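Local coordinates for flavohemoprotein (Vibrio cholerae O1 biovar El Tor, PDB 4EH1), which probably converts nitric oxide and oxygen to nitrate with NAD(P)H, this chain being its reductase domain, which binds FAD and NAD(P)H, at residues A[31-36]-A[61-66]; A[111-116]-A[201-206]; A[135-140]-A[167-172]. All coordinates share one frame; numbering follows the deposited sequence.

Interaction 1 (A[31-36]-A[61-66]); sequences VLDYQP and HASNGR
Tyr34 lies against Ser63 and reaches His61 where two connecting loops of the FAD-binding beta domain meet, one following strand 18-25 and the other following strand 53-58. Its CG sits between the backbone N and the carbonyl carbon (chi1 60°), and from CB the ring runs toward the second loop. One rim passes Ser63 first: Tyr34 CD2 lies 3.6 Å from Ser63 OG, and Tyr34 CE2 is 3.5 Å from Ser63 CB. That methylene stands over one ring face in a CH-pi contact, 3.7 Å from Ser63 CB to the Tyr34 centroid. At the tip, Tyr34 OH donates to His61 O, which lies near the ring plane; the modelled 2.5 Å is unusually short and its exact value doubtful. Ser63 OG, anti to its backbone N (chi1 -174°), turns to the first loop and donates to the anti lone pair of Asp33 OD1. At the far end Val31 N gives a hydrogen bond to Gly65 O. The second loop is shaped by an Asx turn, in which Asn64 OD1 accepts from Arg66 N. A water donates to Leu32 O and to Ser63 OG (2.6 Å from the water O), and accepts from Gly65 N at 3.2 Å.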
ATOM      1  N   VAL A  31      16.960  16.460  -0.946  1.00 49.80           N
ATOM      2  CA  VAL A  31      17.075  15.852   0.358  1.00 39.87           C
ATOM      3  C   VAL A  31      18.502  15.397   0.455  1.00 42.13           C
ATOM      4  O   VAL A  31      19.171  15.260  -0.569  1.00 45.73           O
ATOM      5  CB  VAL A  31      16.075  14.704   0.531  1.00 37.85           C
ATOM      6  CG1 VAL A  31      14.708  15.207   0.205  1.00 40.10           C
ATOM      7  CG2 VAL A  31      16.401  13.516  -0.372  1.00 32.63           C
ATOM      8  N   LEU A  32      18.988  15.177   1.667  1.00 36.14           N
ATOM      9  CA  LEU A  32      20.382  14.800   1.840  1.00 39.99           C
ATOM     10  C   LEU A  32      20.719  13.448   1.173  1.00 40.22           C
ATOM     11  O   LEU A  32      19.913  12.506   1.188  1.00 37.94           O
ATOM     12  CB  LEU A  32      20.749  14.790   3.337  1.00 36.37           C
ATOM     13  CG  LEU A  32      20.718  16.160   4.031  1.00 41.06           C
ATOM     14  CD1 LEU A  32      20.899  16.006   5.523  1.00 38.90           C
ATOM     15  CD2 LEU A  32      21.791  17.095   3.481  1.00 41.82           C
ATOM     16  N   ASP A  33      21.909  13.375   0.581  1.00 38.86           N
ATOM     17  CA  ASP A  33      22.469  12.133   0.045  1.00 42.23           C
ATOM     18  C   ASP A  33      22.690  11.124   1.196  1.00 36.34           C
ATOM     19  O   ASP A  33      22.712  11.495   2.368  1.00 35.04           O
ATOM     20  CB  ASP A  33      23.796  12.472  -0.671  1.00 53.77           C
ATOM     21  CG  ASP A  33      24.398  11.294  -1.481  1.00 63.54           C
ATOM     22  OD1 ASP A  33      23.671  10.342  -1.885  1.00 51.84           O
ATOM     23  OD2 ASP A  33      25.631  11.357  -1.738  1.00 64.95           O
ATOM     24  N   TYR A  34      22.840   9.852   0.871  1.00 30.76           N
ATOM     25  CA  TYR A  34      23.210   8.876   1.879  1.00 31.27           C
ATOM     26  C   TYR A  34      23.875   7.680   1.222  1.00 35.81           C
ATOM     27  O   TYR A  34      23.839   7.537  -0.005  1.00 35.40           O
ATOM     28  CB  TYR A  34      21.966   8.404   2.662  1.00 26.90           C
ATOM     29  CG  TYR A  34      20.907   7.755   1.803  1.00 32.14           C
ATOM     30  CD1 TYR A  34      20.889   6.372   1.602  1.00 29.88           C
ATOM     31  CD2 TYR A  34      19.929   8.529   1.177  1.00 31.04           C
ATOM     32  CE1 TYR A  34      19.910   5.779   0.813  1.00 28.95           C
ATOM     33  CE2 TYR A  34      18.959   7.959   0.408  1.00 28.13           C
ATOM     34  CZ  TYR A  34      18.945   6.580   0.229  1.00 30.19           C
ATOM     35  OH  TYR A  34      17.997   6.015  -0.579  1.00 30.02           O
ATOM     36  N   GLN A  35      24.452   6.816   2.051  1.00 30.55           N
ATOM     37  CA  GLN A  35      24.994   5.542   1.608  1.00 37.70           C
ATOM     38  C   GLN A  35      23.954   4.404   1.820  1.00 27.06           C
ATOM     39  O   GLN A  35      23.279   4.361   2.860  1.00 29.50           O
ATOM     40  CB  GLN A  35      26.306   5.259   2.353  1.00 35.30           C
ATOM     41  CG  GLN A  35      27.416   6.329   2.135  1.00 38.59           C
ATOM     42  CD  GLN A  35      27.689   6.584   0.673  1.00 46.34           C
ATOM     43  OE1 GLN A  35      28.175   5.706  -0.036  1.00 50.58           O
ATOM     44  NE2 GLN A  35      27.352   7.785   0.200  1.00 46.09           N
ATOM     45  N   PRO A  36      23.807   3.499   0.826  1.00 27.91           N
ATOM     46  CA  PRO A  36      22.788   2.438   0.917  1.00 25.12           C
ATOM     47  C   PRO A  36      23.128   1.553   2.109  1.00 26.82           C
ATOM     48  O   PRO A  36      24.265   1.055   2.210  1.00 27.59           O
ATOM     49  CB  PRO A  36      22.956   1.665  -0.397  1.00 32.65           C
ATOM     50  CG  PRO A  36      24.367   1.913  -0.814  1.00 27.45           C
ATOM     51  CD  PRO A  36      24.690   3.319  -0.343  1.00 29.51           C
ATOM     52  N   HIS A  61      15.427   2.319  -0.808  1.00 28.00           N
ATOM     53  CA  HIS A  61      15.751   2.545  -2.216  1.00 31.60           C
ATOM     54  C   HIS A  61      17.116   3.250  -2.332  1.00 28.75           C
ATOM     55  O   HIS A  61      17.657   3.700  -1.327  1.00 28.53           O
ATOM     56  CB  HIS A  61      14.631   3.340  -2.915  1.00 27.69           C
ATOM     57  CG  HIS A  61      14.381   2.892  -4.321  1.00 35.63           C
ATOM     58  ND1 HIS A  61      15.305   3.074  -5.332  1.00 32.86           N
ATOM     59  CD2 HIS A  61      13.328   2.238  -4.879  1.00 29.64           C
ATOM     60  CE1 HIS A  61      14.822   2.570  -6.456  1.00 35.50           C
ATOM     61  NE2 HIS A  61      13.630   2.049  -6.205  1.00 35.10           N
ATOM     62  N   ALA A  62      17.661   3.321  -3.546  1.00 25.94           N
ATOM     63  CA  ALA A  62      18.887   4.077  -3.844  1.00 31.30           C
ATOM     64  C   ALA A  62      18.716   5.598  -3.635  1.00 35.59           C
ATOM     65  O   ALA A  62      17.638   6.148  -3.835  1.00 35.64           O
ATOM     66  CB  ALA A  62      19.328   3.813  -5.285  1.00 29.52           C
ATOM     67  N   SER A  63      19.787   6.278  -3.251  1.00 32.60           N
ATOM     68  CA  SER A  63      19.742   7.729  -3.082  1.00 33.94           C
ATOM     69  C   SER A  63      19.574   8.432  -4.447  1.00 40.22           C
ATOM     70  O   SER A  63      20.208   8.056  -5.436  1.00 34.25           O
ATOM     71  CB  SER A  63      21.018   8.188  -2.403  1.00 34.67           C
ATOM     72  OG  SER A  63      20.946   9.564  -2.097  1.00 43.41           O
ATOM     73  N   ASN A  64      18.690   9.417  -4.521  1.00 38.41           N
ATOM     74  CA  ASN A  64      18.498  10.147  -5.781  1.00 40.62           C
ATOM     75  C   ASN A  64      18.276  11.643  -5.584  1.00 39.67           C
ATOM     76  O   ASN A  64      17.918  12.343  -6.512  1.00 41.10           O
ATOM     77  CB  ASN A  64      17.343   9.564  -6.586  1.00 41.71           C
ATOM     78  CG  ASN A  64      15.993   9.731  -5.895  1.00 48.05           C
ATOM     79  OD1 ASN A  64      15.831  10.482  -4.912  1.00 44.33           O
ATOM     80  ND2 ASN A  64      15.005   9.031  -6.420  1.00 51.48           N
ATOM     81  N   GLY A  65      18.424  12.107  -4.350  1.00 41.32           N
ATOM     82  CA  GLY A  65      18.347  13.528  -4.067  1.00 43.33           C
ATOM     83  C   GLY A  65      16.959  14.139  -4.050  1.00 43.07           C
ATOM     84  O   GLY A  65      16.832  15.344  -3.884  1.00 41.29           O
ATOM     85  N   ARG A  66      15.913  13.330  -4.186  1.00 41.16           N
ATOM     86  CA  ARG A  66      14.575  13.897  -4.339  1.00 41.01           C
ATOM     87  C   ARG A  66      13.588  13.356  -3.332  1.00 36.78           C
ATOM     88  O   ARG A  66      12.779  14.090  -2.775  1.00 38.25           O
ATOM     89  CB  ARG A  66      14.053  13.664  -5.765  1.00 45.68           C
ATOM     90  CG  ARG A  66      14.907  14.319  -6.838  1.00 54.83           C
ATOM     91  CD  ARG A  66      14.634  15.812  -6.897  1.00 74.39           C
ATOM     92  NE  ARG A  66      13.290  16.107  -7.397  1.00 84.96           N
ATOM     93  CZ  ARG A  66      12.656  17.260  -7.204  1.00 88.76           C
ATOM     94  NH1 ARG A  66      13.243  18.232  -6.512  1.00 88.14           N
ATOM     95  NH2 ARG A  66      11.434  17.437  -7.699  1.00 91.58           N
TER
HETATM   96  O   HOH W   1      19.161  11.288  -1.316  1.00 33.55           O

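Interaction 2 (A[111-116]-A[201-206]); sequences VERERP and DGDFYL
A salt-bridge network of Arg113, Arg115 and Asp203 joins the linker that precedes strand 117-122 to the start of strand 203-208, its neighbour in the parallel sheet. Asp203 takes one arginine on each carboxylate oxygen. Arg115 NH1 reaches OD1 of Asp203 at 2.7 Å, on the syn side but 29° out of the carboxylate plane, whereas the oxygen lies in the plane of the guanidinium. Arg113 NH1 meets Asp203 OD2 at 3.1 Å from well above the carboxylate plane, and the two flat groups stand 82° apart. Both arginine chains are extended from CG to NE, and Arg113 CD lies over one face of the Arg115 guanidinium, offset toward its rim. Asp203 OD1 is also hydrogen-bonded to His231 of strand 230-234, so the buried carboxylate has three side-chain partners, which would favour its charged form. Farther along, the hydroxyl of Tyr205 reaches the linker and receives a nearly straight bond from Val111 N (3.0 Å from Tyr205 OH, 175° at the hydrogen); the Tyr205 ring is also stacked with His231. The backbones meet at the other end, where Asp203 N donates to Pro116 O at 2.8 Å, almost along the C=O axis, and Gly202 CA adds a CH...O contact to that oxygen. The Asp203 N bond begins the ladder between strands 117-122 and 203-208, a parallel pairing characteristic of the Rossmann-like NAD-binding domain of the ferredoxin reductase family.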
ATOM      1  N   VAL A 111      30.175  -0.466   0.769  1.00 28.61           N
ATOM      2  CA  VAL A 111      31.339   0.258   0.245  1.00 29.27           C
ATOM      3  C   VAL A 111      31.914  -0.551  -0.915  1.00 34.03           C
ATOM      4  O   VAL A 111      32.151  -1.760  -0.778  1.00 34.48           O
ATOM      5  CB  VAL A 111      32.389   0.479   1.318  1.00 36.59           C
ATOM      6  CG1 VAL A 111      33.691   1.019   0.697  1.00 37.76           C
ATOM      7  CG2 VAL A 111      31.846   1.420   2.386  1.00 28.28           C
ATOM      8  N   GLU A 112      32.078   0.098  -2.066  1.00 34.06           N
ATOM      9  CA  GLU A 112      32.591  -0.584  -3.258  1.00 30.72           C
ATOM     10  C   GLU A 112      34.048  -0.988  -3.057  1.00 31.20           C
ATOM     11  O   GLU A 112      34.935  -0.148  -2.851  1.00 35.36           O
ATOM     12  CB  GLU A 112      32.447   0.286  -4.519  1.00 32.28           C
ATOM     13  CG  GLU A 112      32.810  -0.474  -5.819  1.00 37.25           C
ATOM     14  CD  GLU A 112      32.099  -1.848  -5.915  1.00 47.40           C
ATOM     15  OE1 GLU A 112      32.775  -2.907  -6.024  1.00 41.75           O
ATOM     16  OE2 GLU A 112      30.852  -1.872  -5.869  1.00 47.04           O
ATOM     17  N   ARG A 113      34.296  -2.286  -3.119  1.00 33.68           N
ATOM     18  CA  ARG A 113      35.662  -2.769  -2.959  1.00 39.65           C
ATOM     19  C   ARG A 113      36.056  -3.736  -4.072  1.00 39.25           C
ATOM     20  O   ARG A 113      37.092  -4.414  -3.979  1.00 33.74           O
ATOM     21  CB  ARG A 113      35.827  -3.440  -1.588  1.00 42.98           C
ATOM     22  CG  ARG A 113      35.667  -2.489  -0.401  1.00 42.57           C
ATOM     23  CD  ARG A 113      36.143  -3.137   0.894  1.00 45.64           C
ATOM     24  NE  ARG A 113      35.794  -2.346   2.079  1.00 47.37           N
ATOM     25  CZ  ARG A 113      34.574  -2.323   2.619  1.00 47.40           C
ATOM     26  NH1 ARG A 113      33.588  -3.037   2.075  1.00 46.73           N
ATOM     27  NH2 ARG A 113      34.333  -1.586   3.695  1.00 48.15           N
ATOM     28  N   GLU A 114      35.229  -3.797  -5.118  1.00 30.18           N
ATOM     29  CA  GLU A 114      35.493  -4.663  -6.266  1.00 30.70           C
ATOM     30  C   GLU A 114      35.618  -6.107  -5.845  1.00 33.25           C
ATOM     31  O   GLU A 114      36.433  -6.843  -6.377  1.00 36.33           O
ATOM     32  CB  GLU A 114      36.750  -4.196  -7.034  1.00 32.99           C
ATOM     33  CG  GLU A 114      36.473  -2.938  -7.851  1.00 35.43           C
ATOM     34  CD  GLU A 114      37.639  -2.462  -8.712  1.00 58.01           C
ATOM     35  OE1 GLU A 114      38.493  -3.305  -9.075  1.00 67.88           O
ATOM     36  OE2 GLU A 114      37.682  -1.237  -9.037  1.00 61.24           O
ATOM     37  N   ARG A 115      34.825  -6.494  -4.856  1.00 33.91           N
ATOM     38  CA  ARG A 115      34.743  -7.890  -4.448  1.00 35.53           C
ATOM     39  C   ARG A 115      33.369  -8.398  -4.827  1.00 32.56           C
ATOM     40  O   ARG A 115      32.448  -7.617  -4.992  1.00 31.99           O
ATOM     41  CB  ARG A 115      34.894  -8.016  -2.930  1.00 33.39           C
ATOM     42  CG  ARG A 115      36.249  -7.585  -2.371  1.00 31.88           C
ATOM     43  CD  ARG A 115      36.124  -7.424  -0.860  1.00 32.10           C
ATOM     44  NE  ARG A 115      37.381  -7.067  -0.242  1.00 38.77           N
ATOM     45  CZ  ARG A 115      37.514  -6.571   0.988  1.00 45.17           C
ATOM     46  NH1 ARG A 115      36.450  -6.379   1.756  1.00 47.94           N
ATOM     47  NH2 ARG A 115      38.726  -6.266   1.451  1.00 41.85           N
ATOM     48  N   PRO A 116      33.227  -9.717  -4.950  1.00 27.45           N
ATOM     49  CA  PRO A 116      31.878 -10.277  -5.051  1.00 29.86           C
ATOM     50  C   PRO A 116      31.115  -9.947  -3.766  1.00 32.96           C
ATOM     51  O   PRO A 116      31.710  -9.797  -2.695  1.00 31.84           O
ATOM     52  CB  PRO A 116      32.117 -11.780  -5.182  1.00 25.07           C
ATOM     53  CG  PRO A 116      33.522 -11.934  -5.559  1.00 29.19           C
ATOM     54  CD  PRO A 116      34.273 -10.741  -5.059  1.00 29.21           C
ATOM     55  N   ASP A 201      36.872 -14.416  -1.104  1.00 39.56           N
ATOM     56  CA  ASP A 201      37.029 -13.046  -1.549  1.00 40.25           C
ATOM     57  C   ASP A 201      35.834 -12.145  -1.285  1.00 38.75           C
ATOM     58  O   ASP A 201      35.959 -10.932  -1.353  1.00 42.74           O
ATOM     59  CB  ASP A 201      37.349 -13.018  -3.044  1.00 44.80           C
ATOM     60  CG  ASP A 201      38.672 -13.675  -3.362  1.00 57.31           C
ATOM     61  OD1 ASP A 201      39.667 -13.384  -2.668  1.00 58.65           O
ATOM     62  OD2 ASP A 201      38.723 -14.496  -4.303  1.00 69.66           O
ATOM     63  N   GLY A 202      34.668 -12.724  -1.024  1.00 35.54           N
ATOM     64  CA  GLY A 202      33.460 -11.920  -0.951  1.00 27.66           C
ATOM     65  C   GLY A 202      33.323 -10.965   0.226  1.00 29.26           C
ATOM     66  O   GLY A 202      33.908 -11.174   1.288  1.00 29.19           O
ATOM     67  N   ASP A 203      32.551  -9.898   0.023  1.00 27.84           N
ATOM     68  CA  ASP A 203      32.037  -9.095   1.131  1.00 29.48           C
ATOM     69  C   ASP A 203      30.640  -9.603   1.503  1.00 27.81           C
ATOM     70  O   ASP A 203      29.761  -9.678   0.646  1.00 27.70           O
ATOM     71  CB  ASP A 203      31.921  -7.624   0.738  1.00 32.11           C
ATOM     72  CG  ASP A 203      33.132  -6.802   1.156  1.00 41.87           C
ATOM     73  OD1 ASP A 203      33.855  -7.200   2.092  1.00 43.71           O
ATOM     74  OD2 ASP A 203      33.344  -5.732   0.555  1.00 42.72           O
ATOM     75  N   PHE A 204      30.433  -9.898   2.782  1.00 27.75           N
ATOM     76  CA  PHE A 204      29.158 -10.414   3.277  1.00 29.17           C
ATOM     77  C   PHE A 204      28.460  -9.344   4.104  1.00 32.53           C
ATOM     78  O   PHE A 204      28.965  -8.938   5.150  1.00 29.82           O
ATOM     79  CB  PHE A 204      29.382 -11.694   4.114  1.00 22.47           C
ATOM     80  CG  PHE A 204      29.907 -12.846   3.300  1.00 22.88           C
ATOM     81  CD1 PHE A 204      31.233 -12.864   2.873  1.00 26.11           C
ATOM     82  CD2 PHE A 204      29.067 -13.888   2.928  1.00 21.95           C
ATOM     83  CE1 PHE A 204      31.725 -13.914   2.076  1.00 29.35           C
ATOM     84  CE2 PHE A 204      29.527 -14.934   2.131  1.00 28.74           C
ATOM     85  CZ  PHE A 204      30.859 -14.951   1.693  1.00 27.55           C
ATOM     86  N   TYR A 205      27.310  -8.882   3.621  1.00 25.45           N
ATOM     87  CA  TYR A 205      26.516  -7.905   4.350  1.00 31.34           C
ATOM     88  C   TYR A 205      25.288  -8.605   4.912  1.00 32.16           C
ATOM     89  O   TYR A 205      24.584  -9.318   4.184  1.00 29.34           O
ATOM     90  CB  TYR A 205      26.081  -6.757   3.419  1.00 26.12           C
ATOM     91  CG  TYR A 205      27.212  -5.848   2.977  1.00 28.88           C
ATOM     92  CD1 TYR A 205      28.048  -6.197   1.901  1.00 30.60           C
ATOM     93  CD2 TYR A 205      27.422  -4.626   3.590  1.00 27.07           C
ATOM     94  CE1 TYR A 205      29.096  -5.339   1.481  1.00 31.60           C
ATOM     95  CE2 TYR A 205      28.469  -3.761   3.181  1.00 32.67           C
ATOM     96  CZ  TYR A 205      29.296  -4.127   2.122  1.00 36.14           C
ATOM     97  OH  TYR A 205      30.317  -3.273   1.709  1.00 46.62           O
ATOM     98  N   LEU A 206      25.028  -8.388   6.196  1.00 29.79           N
ATOM     99  CA  LEU A 206      23.999  -9.113   6.942  1.00 27.81           C
ATOM    100  C   LEU A 206      23.054  -8.158   7.670  1.00 30.79           C
ATOM    101  O   LEU A 206      23.507  -7.224   8.329  1.00 34.28           O
ATOM    102  CB  LEU A 206      24.662  -9.954   8.038  1.00 34.33           C
ATOM    103  CG  LEU A 206      25.377 -11.262   7.702  1.00 41.00           C
ATOM    104  CD1 LEU A 206      26.428 -11.120   6.610  1.00 40.24           C
ATOM    105  CD2 LEU A 206      26.020 -11.787   8.947  1.00 41.50           C
TER
HETATM  106  O   HOH W   2      31.787  -4.294  -0.689  1.00 43.50           O
HETATM  107  O   HOH W   3      31.100  -1.947   4.387  1.00 47.51           O

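Interaction 3 (A[135-140]-A[167-172]); sequences TLAKQN and AQQGWM
Trp171, Gln169 and Ala137 carry this contact, in which the end of helix 126-138 packs against the end of helix 159-169 without a hydrogen bond between the segments. The six-membered ring of Trp171 leads: its CH2 corner points at the helix backbone, 3.5 Å from Ala137 N, which lies near the ring plane. Trp171 CH2 is also 3.7 Å from Leu136 CB. Gln169 comes in beside it. Its chain bends at chi2 (-57°), which turns CD toward Ala137, and the amide then lies against that residue, with Gln169 CD 3.7 Å from Ala137 CA and Gln169 NE2 3.7 Å from Ala137 CB. Within the second segment, Gln169 CB sits over the centre of the indole, 3.3 Å above its plane. The indole N-H is used outside the contact: Trp171 NE1 bonds to the O of Lys141, whose N belongs to the Schellman motif that ends the first helix, with Asn140 as its C-prime residue. Trp171 thus bridges that helix end and the turn after it. Ala137 touches Leu165 of helix 159-169, while Leu136 and Trp171 pack on Val144 at the start of strand 144-150, beside strand 172-177 in the parallel sheet.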
ATOM      1  N   THR A 135      21.141   0.295  -5.578  1.00 29.47           N
ATOM      2  CA  THR A 135      22.384   1.039  -5.849  1.00 23.50           C
ATOM      3  C   THR A 135      23.308   0.227  -6.757  1.00 28.69           C
ATOM      4  O   THR A 135      23.876   0.758  -7.700  1.00 26.72           O
ATOM      5  CB  THR A 135      23.159   1.384  -4.545  1.00 22.59           C
ATOM      6  OG1 THR A 135      22.289   2.095  -3.677  1.00 27.75           O
ATOM      7  CG2 THR A 135      24.381   2.273  -4.856  1.00 26.93           C
ATOM      8  N   LEU A 136      23.445  -1.066  -6.471  1.00 33.35           N
ATOM      9  CA  LEU A 136      24.324  -1.920  -7.261  1.00 31.30           C
ATOM     10  C   LEU A 136      23.764  -2.106  -8.662  1.00 28.70           C
ATOM     11  O   LEU A 136      24.522  -2.286  -9.592  1.00 27.99           O
ATOM     12  CB  LEU A 136      24.526  -3.276  -6.573  1.00 23.18           C
ATOM     13  CG  LEU A 136      25.217  -3.193  -5.200  1.00 28.11           C
ATOM     14  CD1 LEU A 136      25.406  -4.601  -4.588  1.00 34.42           C
ATOM     15  CD2 LEU A 136      26.559  -2.496  -5.253  1.00 27.73           C
ATOM     16  N   ALA A 137      22.435  -2.065  -8.805  1.00 27.16           N
ATOM     17  CA  ALA A 137      21.812  -2.190 -10.126  1.00 29.22           C
ATOM     18  C   ALA A 137      22.184  -0.976 -10.978  1.00 33.98           C
ATOM     19  O   ALA A 137      22.643  -1.103 -12.119  1.00 36.85           O
ATOM     20  CB  ALA A 137      20.310  -2.285 -10.004  1.00 26.70           C
ATOM     21  N   LYS A 138      21.986   0.192 -10.387  1.00 28.49           N
ATOM     22  CA  LYS A 138      22.348   1.467 -10.973  1.00 32.37           C
ATOM     23  C   LYS A 138      23.816   1.485 -11.433  1.00 33.54           C
ATOM     24  O   LYS A 138      24.132   2.011 -12.496  1.00 33.61           O
ATOM     25  CB  LYS A 138      22.066   2.569  -9.946  1.00 36.94           C
ATOM     26  CG  LYS A 138      22.439   3.966 -10.380  1.00 53.08           C
ATOM     27  CD  LYS A 138      22.037   4.999  -9.328  1.00 66.59           C
ATOM     28  CE  LYS A 138      20.538   4.954  -9.003  1.00 68.54           C
ATOM     29  NZ  LYS A 138      20.103   6.148  -8.185  1.00 68.28           N
ATOM     30  N   GLN A 139      24.696   0.884 -10.636  1.00 34.79           N
ATOM     31  CA  GLN A 139      26.132   0.862 -10.906  1.00 34.75           C
ATOM     32  C   GLN A 139      26.582  -0.315 -11.751  1.00 31.47           C
ATOM     33  O   GLN A 139      27.781  -0.510 -11.963  1.00 32.32           O
ATOM     34  CB  GLN A 139      26.920   0.925  -9.587  1.00 33.61           C
ATOM     35  CG  GLN A 139      26.738   2.274  -8.921  1.00 36.10           C
ATOM     36  CD  GLN A 139      27.222   2.318  -7.489  1.00 42.35           C
ATOM     37  OE1 GLN A 139      27.756   1.340  -6.964  1.00 43.51           O
ATOM     38  NE2 GLN A 139      27.034   3.461  -6.846  1.00 42.67           N
ATOM     39  N   ASN A 140      25.625  -1.094 -12.233  1.00 26.17           N
ATOM     40  CA  ASN A 140      25.938  -2.279 -13.031  1.00 34.78           C
ATOM     41  C   ASN A 140      26.924  -3.243 -12.412  1.00 30.45           C
ATOM     42  O   ASN A 140      27.768  -3.806 -13.099  1.00 30.93           O
ATOM     43  CB  ASN A 140      26.459  -1.831 -14.394  1.00 37.46           C
ATOM     44  CG  ASN A 140      25.405  -1.133 -15.179  1.00 47.71           C
ATOM     45  OD1 ASN A 140      24.294  -1.649 -15.309  1.00 45.28           O
ATOM     46  ND2 ASN A 140      25.723   0.061 -15.693  1.00 57.09           N
ATOM     47  N   ALA A 167      16.478 -10.553 -12.234  1.00 27.41           N
ATOM     48  CA  ALA A 167      16.279 -10.925 -13.620  1.00 32.15           C
ATOM     49  C   ALA A 167      16.896  -9.903 -14.561  1.00 32.71           C
ATOM     50  O   ALA A 167      17.247 -10.244 -15.667  1.00 31.59           O
ATOM     51  CB  ALA A 167      14.784 -11.094 -13.946  1.00 37.50           C
ATOM     52  N   GLN A 168      17.022  -8.658 -14.122  1.00 35.31           N
ATOM     53  CA  GLN A 168      17.601  -7.617 -14.960  1.00 34.59           C
ATOM     54  C   GLN A 168      19.117  -7.570 -14.914  1.00 35.77           C
ATOM     55  O   GLN A 168      19.732  -7.291 -15.939  1.00 36.08           O
ATOM     56  CB  GLN A 168      17.056  -6.242 -14.596  1.00 39.58           C
ATOM     57  CG  GLN A 168      15.686  -5.991 -15.163  1.00 53.66           C
ATOM     58  CD  GLN A 168      15.047  -4.746 -14.586  1.00 66.05           C
ATOM     59  OE1 GLN A 168      15.742  -3.828 -14.139  1.00 71.30           O
ATOM     60  NE2 GLN A 168      13.718  -4.712 -14.580  1.00 66.29           N
ATOM     61  N   GLN A 169      19.706  -7.862 -13.748  1.00 29.47           N
ATOM     62  CA  GLN A 169      21.154  -7.675 -13.512  1.00 29.88           C
ATOM     63  C   GLN A 169      22.002  -8.940 -13.665  1.00 31.93           C
ATOM     64  O   GLN A 169      23.222  -8.879 -13.514  1.00 30.71           O
ATOM     65  CB  GLN A 169      21.412  -7.108 -12.096  1.00 25.44           C
ATOM     66  CG  GLN A 169      20.778  -5.726 -11.835  1.00 27.15           C
ATOM     67  CD  GLN A 169      21.236  -4.682 -12.851  1.00 31.45           C
ATOM     68  OE1 GLN A 169      22.425  -4.625 -13.212  1.00 36.90           O
ATOM     69  NE2 GLN A 169      20.298  -3.881 -13.345  1.00 28.32           N
ATOM     70  N   GLY A 170      21.369 -10.090 -13.901  1.00 35.95           N
ATOM     71  CA  GLY A 170      22.102 -11.347 -13.944  1.00 34.54           C
ATOM     72  C   GLY A 170      22.721 -11.773 -12.609  1.00 33.60           C
ATOM     73  O   GLY A 170      23.818 -12.331 -12.557  1.00 38.56           O
ATOM     74  N   TRP A 171      21.999 -11.521 -11.531  1.00 27.64           N
ATOM     75  CA  TRP A 171      22.440 -11.885 -10.189  1.00 26.94           C
ATOM     76  C   TRP A 171      21.850 -13.216  -9.714  1.00 34.52           C
ATOM     77  O   TRP A 171      21.107 -13.861 -10.457  1.00 27.40           O
ATOM     78  CB  TRP A 171      22.021 -10.799  -9.206  1.00 24.03           C
ATOM     79  CG  TRP A 171      22.741  -9.500  -9.440  1.00 25.81           C
ATOM     80  CD1 TRP A 171      23.925  -9.309 -10.137  1.00 26.49           C
ATOM     81  CD2 TRP A 171      22.345  -8.216  -8.956  1.00 22.41           C
ATOM     82  NE1 TRP A 171      24.264  -7.968 -10.129  1.00 30.01           N
ATOM     83  CE2 TRP A 171      23.323  -7.279  -9.400  1.00 30.81           C
ATOM     84  CE3 TRP A 171      21.251  -7.755  -8.207  1.00 26.76           C
ATOM     85  CZ2 TRP A 171      23.227  -5.914  -9.118  1.00 29.61           C
ATOM     86  CZ3 TRP A 171      21.161  -6.386  -7.908  1.00 27.49           C
ATOM     87  CH2 TRP A 171      22.143  -5.485  -8.366  1.00 31.73           C
ATOM     88  N   MET A 172      22.198 -13.626  -8.488  1.00 24.16           N
ATOM     89  CA  MET A 172      21.735 -14.902  -7.970  1.00 32.83           C
ATOM     90  C   MET A 172      20.938 -14.647  -6.702  1.00 30.31           C
ATOM     91  O   MET A 172      21.264 -13.750  -5.923  1.00 23.60           O
ATOM     92  CB  MET A 172      22.917 -15.824  -7.630  1.00 39.67           C
ATOM     93  CG  MET A 172      24.135 -15.734  -8.561  1.00 41.80           C
ATOM     94  SD  MET A 172      23.875 -16.409 -10.217  1.00 47.22           S
ATOM     95  CE  MET A 172      23.193 -18.051  -9.889  1.00 40.95           C
TER

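In the fold
From the N terminus, interaction 1 closes first, bringing together the loops on either side of strands 39-44 and 53-58 within the FAD-binding domain. The chain then completes that domain before interaction 2 opens at 111-116, on the linker into the NAD-binding domain, and closes 85 residues later at strand 203-208. Interaction 3 falls wholly within this long excursion, joining the ends of two successive helices, 126-138 and 159-169; no contact crosses another. Interactions 1 and 3 touch at one place where the domains meet: Pro36 and Ala62 pack on Thr135 of helix 126-138. Interactions 2 and 3 do not touch, although their nearest atoms are about 4 Å apart.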